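Local coordinates for protein ESSB (Geobacillus thermodenitrificans, PDB 2YNQ) that is an integral membrane component of the type VII secretion system, represented here by its extracellular domain, and probably supports protein export as a dimer, at residues N22-V27 with V52-L57; T64-I69 with E75-Y80; L104-L109 with K139-E144. One frame throughout, in Å; residues are numbered along the deposited sequence.

The three contacts follow one another along an all-helical chain, each closing before the next opens. Contact 1 joins the start of helix 24-31 to the end of helix 41-53; contact 2 folds the sodium-binding loop after helix 59-64 against helix 75-85; contact 3 pairs helix 102-118 with the long helix 124-152. Contact 2 lies between the others, its centre about 14 Å from that of contact 1 and 16 Å from that of contact 3, while contacts 1 and 3 are about 24 Å apart, on opposite sides of the chain's centre. Y107 bridges these outer two by a probable hydrogen bond to E55. Both also touch the second subunit, so these two packing regions lie at the dimer interface.

Contact 1 of 3, residues N22-V27 with V52-L57; sequences NKYSDV and VMTESL
One face of the Y24 ring is covered by the first carbons of M53, the two side chains crossing at a slant, and this pair carries most of the contact. M53 CB sits 4.0 Å from the centroid of the Y24 ring and only 7° off the ring normal, a CH-pi contact almost over the ring centre. M53 CG continues over the same face, 3.9 Å from Y24 CZ. Bends at chi2 and chi3 (-69° and -58°) then fold the chain back and bring M53 CE to Y24 OH at 3.8 Å. The sulfur stands farther off, with M53 SD 5.4 Å from the Y24 ring centroid in an oblique Met-aromatic contact. A flexible, unbranched methionine suits this place because it can follow the outline of a flat ring. On the opposite face the carbonyl O of N22 lies 3.5 Å above the plane, displaced toward the rim.

T54 closes the base of the tyrosine, its CG2 methyl meeting Y24 CB at 3.8 Å. Threonine serves two purposes here, since OG1 turns back to the carbonyls of S50 and Y51 in the last turn of helix 41-53 while the methyl faces the aromatic residue.

Helix 24-31 begins just after a Schellman motif at N22 ends the preceding helix 7-19, with K23 as N-cap. Its first turn lies against the end of helix 41-53, where S50 also touches Y24. V27 packs back on helix 7-19, and on the second subunit K139 packs on Y24 and R113 on T54.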
# COMPACT_ATOMS: atom_id res chain seq x y z
N ASN D 22 15.44 2.08 -14.00
CA ASN D 22 14.55 2.11 -12.83
C ASN D 22 13.36 3.05 -13.00
O ASN D 22 12.85 3.60 -12.04
CB ASN D 22 15.32 2.53 -11.59
CG ASN D 22 16.64 1.82 -11.46
OD1 ASN D 22 16.70 0.59 -11.44
ND2 ASN D 22 17.73 2.60 -11.34
N LYS D 23 12.92 3.24 -14.23
CA LYS D 23 11.78 4.13 -14.47
C LYS D 23 10.49 3.34 -14.42
O LYS D 23 9.81 3.15 -15.43
CB LYS D 23 11.94 4.88 -15.80
CG LYS D 23 12.95 6.01 -15.69
CD LYS D 23 13.08 6.78 -16.97
CE LYS D 23 14.09 7.90 -16.80
NZ LYS D 23 14.02 8.80 -17.97
N TYR D 24 10.17 2.87 -13.22
CA TYR D 24 9.05 1.96 -13.00
C TYR D 24 7.72 2.49 -13.54
O TYR D 24 7.05 1.80 -14.30
CB TYR D 24 8.96 1.58 -11.51
CG TYR D 24 10.26 1.07 -10.92
CD1 TYR D 24 10.88 -0.06 -11.44
CD2 TYR D 24 10.88 1.71 -9.84
CE1 TYR D 24 12.07 -0.54 -10.91
CE2 TYR D 24 12.08 1.23 -9.31
CZ TYR D 24 12.66 0.10 -9.85
OH TYR D 24 13.85 -0.40 -9.37
N SER D 25 7.36 3.72 -13.18
CA SER D 25 6.09 4.32 -13.60
C SER D 25 5.99 4.28 -15.11
O SER D 25 4.95 3.92 -15.67
CB SER D 25 5.95 5.77 -13.11
OG SER D 25 6.22 5.89 -11.72
N ASP D 26 7.08 4.62 -15.77
CA ASP D 26 7.09 4.75 -17.22
C ASP D 26 7.03 3.40 -17.91
O ASP D 26 6.47 3.28 -19.00
CB ASP D 26 8.31 5.56 -17.65
CG ASP D 26 8.05 6.41 -18.88
OD1 ASP D 26 7.03 6.17 -19.59
OD2 ASP D 26 8.88 7.32 -19.15
N VAL D 27 7.61 2.38 -17.27
CA VAL D 27 7.49 1.00 -17.74
C VAL D 27 6.03 0.60 -17.74
O VAL D 27 5.54 0.03 -18.71
CB VAL D 27 8.27 0.02 -16.84
CG1 VAL D 27 7.87 -1.42 -17.13
CG2 VAL D 27 9.77 0.21 -16.99
N VAL D 52 5.65 -4.28 -8.34
CA VAL D 52 5.95 -4.66 -6.98
C VAL D 52 6.79 -3.59 -6.29
O VAL D 52 6.64 -3.36 -5.10
CB VAL D 52 6.57 -6.10 -6.89
CG1 VAL D 52 8.02 -6.07 -6.44
CG2 VAL D 52 5.81 -6.92 -5.88
N MET D 53 7.65 -2.91 -7.05
CA MET D 53 8.52 -1.89 -6.47
C MET D 53 7.73 -0.66 -6.06
O MET D 53 8.17 0.12 -5.19
CB MET D 53 9.64 -1.48 -7.44
CG MET D 53 10.70 -2.55 -7.69
SD MET D 53 11.73 -2.87 -6.24
CE MET D 53 12.38 -1.22 -5.96
N THR D 54 6.57 -0.48 -6.69
CA THR D 54 5.77 0.72 -6.47
C THR D 54 4.47 0.41 -5.72
O THR D 54 3.59 1.26 -5.63
CB THR D 54 5.45 1.41 -7.81
OG1 THR D 54 4.77 0.49 -8.68
CG2 THR D 54 6.71 1.86 -8.50
N GLU D 55 4.33 -0.81 -5.21
CA GLU D 55 3.17 -1.15 -4.39
C GLU D 55 3.32 -0.52 -3.00
O GLU D 55 4.35 -0.68 -2.35
CB GLU D 55 3.01 -2.68 -4.30
CG GLU D 55 1.80 -3.16 -3.54
CD GLU D 55 0.48 -2.93 -4.27
OE1 GLU D 55 0.48 -2.53 -5.45
OE2 GLU D 55 -0.58 -3.15 -3.65
N SER D 56 2.31 0.21 -2.56
CA SER D 56 2.33 0.82 -1.21
C SER D 56 2.17 -0.21 -0.13
O SER D 56 1.08 -0.41 0.35
CB SER D 56 1.16 1.78 -1.05
OG SER D 56 1.28 2.83 -1.98
N LEU D 57 3.26 -0.85 0.26
CA LEU D 57 3.27 -1.80 1.34
C LEU D 57 3.94 -1.17 2.54
O LEU D 57 4.97 -0.52 2.40
CB LEU D 57 4.04 -3.06 0.93
CG LEU D 57 3.53 -3.89 -0.24
CD1 LEU D 57 4.65 -4.71 -0.82
CD2 LEU D 57 2.41 -4.80 0.19

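Contact 2 of 3, residues T64-I69 with E75-Y80; sequences TVSNNI and EQYMLY. With NA (sodium ion), chain O.
I69 and M78 bring the two backbones closest, their CA atoms 7.2 Å apart, as the irregular segment 64-69 runs beside the first turns of helix 75-85. Two side chains of the loop make the contact. The beta-carbon of S66 approaches the Y77 ring obliquely, with S66 CB 3.9 Å from Y77 CE1. Both residues suit a place where an apolar surface gives way to a polar one: the serine carbon packs on the ring, while S66 OG and the phenol Y77 OH each hydrogen-bond to the carboxylate oxygen OD2 of D101. That shared acceptor ties loop and helix together at their polar ends.

I69 makes the second part of the contact. Its CG2 methyl lies anti to the backbone N and meets the end of M78, with I69 CG2 4.1 Å from M78 CE. The methionine is extended beyond CG (chi2 -179°, chi3 -171°), and CG and CE both come near the I69 CG2 methyl as the two side chains cross at a slant. I69 CD1 reaches instead to the helix backbone, 4.3 Å from Y77 O.

The same loop holds a sodium ion. V65 O binds it at 2.4 Å and N67 OD1 at 2.6 Å; R62 O and three waters join them, one of the waters distant. With CG of N67 between the backbone N and the carbonyl carbon (chi1 68°), OD1 is brought to the ion. Neutral oxygens of this kind suit a hard monovalent cation.

W81 of helix 75-85 hydrogen-bonds to S66 O and packs on V65, N67 and I69. Helix 41-53 covers I69 through Y45 and S49, whereas helices 89-99 and 102-118 flank Y77 through I99 and L104.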
# COMPACT_ATOMS: atom_id res chain seq x y z
N THR D 64 5.46 -9.79 5.23
CA THR D 64 4.43 -10.80 5.19
C THR D 64 4.29 -11.44 3.81
O THR D 64 4.14 -12.65 3.74
CB THR D 64 3.07 -10.18 5.60
OG1 THR D 64 3.22 -9.47 6.82
CG2 THR D 64 1.98 -11.24 5.76
N VAL D 65 4.32 -10.64 2.74
CA VAL D 65 3.97 -11.14 1.40
C VAL D 65 5.17 -11.59 0.57
O VAL D 65 6.29 -11.15 0.81
CB VAL D 65 3.12 -10.12 0.56
CG1 VAL D 65 1.80 -9.85 1.22
CG2 VAL D 65 3.90 -8.82 0.28
N SER D 66 4.92 -12.46 -0.41
CA SER D 66 5.96 -12.93 -1.32
C SER D 66 6.13 -11.93 -2.45
O SER D 66 5.61 -12.14 -3.55
CB SER D 66 5.57 -14.27 -1.95
OG SER D 66 5.55 -15.33 -1.01
N ASN D 67 6.84 -10.84 -2.17
CA ASN D 67 6.99 -9.77 -3.15
C ASN D 67 8.38 -9.74 -3.78
O ASN D 67 8.74 -8.77 -4.43
CB ASN D 67 6.71 -8.43 -2.48
CG ASN D 67 7.78 -8.06 -1.46
OD1 ASN D 67 8.33 -8.94 -0.76
ND2 ASN D 67 8.08 -6.78 -1.38
N ASN D 68 9.17 -10.79 -3.59
CA ASN D 68 10.44 -10.83 -4.28
C ASN D 68 10.26 -11.35 -5.71
O ASN D 68 9.60 -12.37 -5.92
CB ASN D 68 11.47 -11.66 -3.51
CG ASN D 68 12.86 -11.58 -4.15
OD1 ASN D 68 13.32 -10.48 -4.55
ND2 ASN D 68 13.53 -12.74 -4.28
N ILE D 69 10.85 -10.65 -6.68
CA ILE D 69 10.75 -11.02 -8.10
C ILE D 69 12.14 -11.12 -8.74
O ILE D 69 12.92 -10.17 -8.68
CB ILE D 69 9.91 -9.99 -8.92
CG1 ILE D 69 8.56 -9.69 -8.24
CG2 ILE D 69 9.74 -10.46 -10.37
CD1 ILE D 69 7.40 -10.50 -8.75
N GLU D 75 6.22 -17.65 -13.37
CA GLU D 75 5.28 -16.81 -14.10
C GLU D 75 4.07 -16.36 -13.24
O GLU D 75 3.67 -15.19 -13.29
CB GLU D 75 4.81 -17.52 -15.38
CG GLU D 75 3.92 -16.67 -16.28
CD GLU D 75 3.35 -17.43 -17.50
OE1 GLU D 75 3.43 -18.69 -17.55
OE2 GLU D 75 2.80 -16.76 -18.41
N GLN D 76 3.51 -17.28 -12.47
CA GLN D 76 2.30 -17.02 -11.69
C GLN D 76 2.45 -15.89 -10.68
O GLN D 76 1.55 -15.05 -10.54
CB GLN D 76 1.83 -18.27 -10.98
CG GLN D 76 1.25 -19.32 -11.90
CD GLN D 76 1.06 -20.64 -11.18
OE1 GLN D 76 0.01 -21.28 -11.29
NE2 GLN D 76 2.08 -21.04 -10.40
N TYR D 77 3.59 -15.85 -10.01
CA TYR D 77 3.91 -14.77 -9.09
C TYR D 77 4.02 -13.42 -9.78
O TYR D 77 3.58 -12.40 -9.24
CB TYR D 77 5.18 -15.07 -8.30
CG TYR D 77 4.94 -16.06 -7.17
CD1 TYR D 77 4.48 -15.62 -5.93
CD2 TYR D 77 5.16 -17.44 -7.36
CE1 TYR D 77 4.24 -16.53 -4.89
CE2 TYR D 77 4.93 -18.36 -6.31
CZ TYR D 77 4.47 -17.87 -5.09
OH TYR D 77 4.25 -18.73 -4.03
N MET D 78 4.58 -13.43 -10.99
CA MET D 78 4.66 -12.22 -11.77
C MET D 78 3.27 -11.75 -12.17
O MET D 78 2.95 -10.57 -12.04
CB MET D 78 5.53 -12.44 -13.01
CG MET D 78 7.00 -12.66 -12.64
SD MET D 78 8.05 -12.90 -14.09
CE MET D 78 9.59 -13.38 -13.31
N LEU D 79 2.43 -12.69 -12.62
CA LEU D 79 1.07 -12.36 -13.00
C LEU D 79 0.27 -11.85 -11.82
O LEU D 79 -0.46 -10.87 -11.95
CB LEU D 79 0.38 -13.56 -13.65
CG LEU D 79 0.94 -13.94 -15.03
CD1 LEU D 79 0.35 -15.29 -15.57
CD2 LEU D 79 0.76 -12.79 -16.02
N TYR D 80 0.44 -12.49 -10.66
CA TYR D 80 -0.20 -12.02 -9.44
C TYR D 80 0.07 -10.53 -9.21
O TYR D 80 -0.86 -9.75 -9.05
CB TYR D 80 0.28 -12.81 -8.23
CG TYR D 80 -0.24 -12.25 -6.94
CD1 TYR D 80 -1.45 -12.68 -6.42
CD2 TYR D 80 0.47 -11.26 -6.23
CE1 TYR D 80 -1.96 -12.15 -5.22
CE2 TYR D 80 -0.02 -10.74 -5.03
CZ TYR D 80 -1.24 -11.19 -4.54
OH TYR D 80 -1.78 -10.70 -3.36
NA NA O . 8.34 -10.10 1.61
O HOH W 1 9.41 -12.12 -0.26
O HOH W 2 8.60 -12.42 2.42
O HOH W 3 10.74 -9.66 2.00

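Contact 3 of 3, residues L104-L109 with K139-E144; sequences LIVYAL and KEYERE
Y141 is the bump of this contact: its side chain projects from helix 139-144 into a hollow formed by I105, V106 and L109 on the facing helix. V106 borders the base, its CG2 methyl 3.5 Å from Y141 CB, the two side chains sliding past each other in opposite directions. Farther out, I105 CG2 presses on the ring at Y141 CE2, 3.6 Å away, and I105 CD1 continues to the phenol end, 3.9 Å from Y141 OH. L109, one turn along from I105, adds a further wall with L109 CD1 4.1 Å from Y141 CE2. I105 and L109 both cross the tyrosine at about a right angle, while all three methyls meet the ring obliquely.

The two segments belong to an antiparallel helical hairpin, running at 152° to each other with axes 10.1 Å apart at closest approach. A large aromatic suits such a spacing, for it spans the gap that the beta-branched I105 and V106 line with methyl groups. With Y141 CG anti to its carbonyl carbon (chi1 -75°), the ring reaches across I105 and L109.

R97 of helix 89-99 packs on Y141, and L93 and A96 of that helix on I105. On the outward side of helix 139-144, R143 NH1 makes a salt bridge with E140 OE1 at 3.1 Å. T58 of the second subunit packs against V106 and E142.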
# COMPACT_ATOMS: atom_id res chain seq x y z
N LEU D 104 -0.63 -14.22 0.13
CA LEU D 104 -1.00 -13.59 -1.10
C LEU D 104 -2.51 -13.60 -1.26
O LEU D 104 -3.09 -12.63 -1.75
CB LEU D 104 -0.27 -14.20 -2.31
CG LEU D 104 1.25 -13.94 -2.44
CD1 LEU D 104 1.76 -14.34 -3.82
CD2 LEU D 104 1.65 -12.50 -2.17
N ILE D 105 -3.16 -14.68 -0.84
CA ILE D 105 -4.62 -14.73 -0.84
C ILE D 105 -5.14 -13.65 0.08
O ILE D 105 -6.02 -12.87 -0.30
CB ILE D 105 -5.18 -16.12 -0.41
CG1 ILE D 105 -4.70 -17.21 -1.38
CG2 ILE D 105 -6.71 -16.07 -0.33
CD1 ILE D 105 -4.96 -18.67 -0.92
N VAL D 106 -4.58 -13.56 1.27
CA VAL D 106 -5.02 -12.53 2.20
C VAL D 106 -4.83 -11.14 1.60
O VAL D 106 -5.73 -10.30 1.67
CB VAL D 106 -4.30 -12.62 3.56
CG1 VAL D 106 -4.59 -11.37 4.36
CG2 VAL D 106 -4.74 -13.86 4.31
N TYR D 107 -3.67 -10.90 1.00
CA TYR D 107 -3.41 -9.57 0.45
C TYR D 107 -4.40 -9.21 -0.67
O TYR D 107 -4.90 -8.08 -0.75
CB TYR D 107 -1.98 -9.46 -0.04
CG TYR D 107 -1.61 -8.06 -0.39
CD1 TYR D 107 -1.33 -7.13 0.61
CD2 TYR D 107 -1.56 -7.64 -1.72
CE1 TYR D 107 -1.00 -5.82 0.31
CE2 TYR D 107 -1.21 -6.34 -2.04
CZ TYR D 107 -0.94 -5.44 -1.03
OH TYR D 107 -0.64 -4.14 -1.35
N ALA D 108 -4.70 -10.19 -1.52
CA ALA D 108 -5.66 -10.00 -2.59
C ALA D 108 -7.08 -9.78 -2.05
O ALA D 108 -7.83 -8.96 -2.57
CB ALA D 108 -5.60 -11.17 -3.54
N LEU D 109 -7.41 -10.51 -0.98
CA LEU D 109 -8.70 -10.33 -0.30
C LEU D 109 -8.85 -8.90 0.22
O LEU D 109 -9.91 -8.28 0.08
CB LEU D 109 -8.87 -11.34 0.83
CG LEU D 109 -9.29 -12.75 0.38
CD1 LEU D 109 -9.05 -13.77 1.48
CD2 LEU D 109 -10.76 -12.81 -0.15
N LYS D 139 -9.85 -13.56 8.38
CA LYS D 139 -9.61 -13.98 9.76
C LYS D 139 -9.30 -15.48 9.86
O LYS D 139 -8.42 -15.88 10.61
CB LYS D 139 -10.77 -13.60 10.69
CG LYS D 139 -10.30 -13.47 12.13
CD LYS D 139 -11.36 -12.92 13.07
CE LYS D 139 -10.73 -12.72 14.44
NZ LYS D 139 -11.73 -12.27 15.44
N GLU D 140 -9.99 -16.28 9.05
CA GLU D 140 -9.69 -17.70 8.97
C GLU D 140 -8.22 -17.97 8.59
O GLU D 140 -7.55 -18.75 9.27
CB GLU D 140 -10.68 -18.41 8.02
CG GLU D 140 -10.85 -19.90 8.30
CD GLU D 140 -10.94 -20.20 9.80
OE1 GLU D 140 -11.90 -19.71 10.44
OE2 GLU D 140 -10.06 -20.92 10.35
N TYR D 141 -7.73 -17.30 7.53
CA TYR D 141 -6.32 -17.44 7.09
C TYR D 141 -5.37 -16.87 8.13
O TYR D 141 -4.32 -17.45 8.41
CB TYR D 141 -6.07 -16.74 5.76
CG TYR D 141 -6.61 -17.47 4.57
CD1 TYR D 141 -6.16 -18.75 4.24
CD2 TYR D 141 -7.56 -16.87 3.74
CE1 TYR D 141 -6.67 -19.43 3.13
CE2 TYR D 141 -8.07 -17.53 2.64
CZ TYR D 141 -7.62 -18.81 2.34
OH TYR D 141 -8.13 -19.44 1.24
N GLU D 142 -5.75 -15.74 8.70
CA GLU D 142 -4.97 -15.17 9.78
C GLU D 142 -4.84 -16.13 10.96
O GLU D 142 -3.77 -16.24 11.56
CB GLU D 142 -5.56 -13.84 10.20
CG GLU D 142 -5.17 -12.69 9.29
CD GLU D 142 -3.68 -12.40 9.38
OE1 GLU D 142 -2.91 -13.10 8.69
OE2 GLU D 142 -3.28 -11.51 10.16
N ARG D 143 -5.93 -16.83 11.27
CA ARG D 143 -5.89 -17.84 12.33
C ARG D 143 -4.91 -18.95 11.94
O ARG D 143 -4.14 -19.42 12.78
CB ARG D 143 -7.29 -18.41 12.61
CG ARG D 143 -7.36 -19.29 13.84
CD ARG D 143 -8.80 -19.56 14.27
NE ARG D 143 -9.49 -18.35 14.74
CZ ARG D 143 -10.41 -17.69 14.04
NH1 ARG D 143 -10.78 -18.11 12.84
NH2 ARG D 143 -10.97 -16.60 14.56
N GLU D 144 -4.93 -19.34 10.66
CA GLU D 144 -4.03 -20.39 10.18
C GLU D 144 -2.55 -20.00 10.25
O GLU D 144 -1.71 -20.83 10.63
CB GLU D 144 -4.41 -20.85 8.77
CG GLU D 144 -5.56 -21.83 8.76
CD GLU D 144 -6.05 -22.17 7.37
OE1 GLU D 144 -5.44 -21.70 6.37
OE2 GLU D 144 -7.05 -22.91 7.27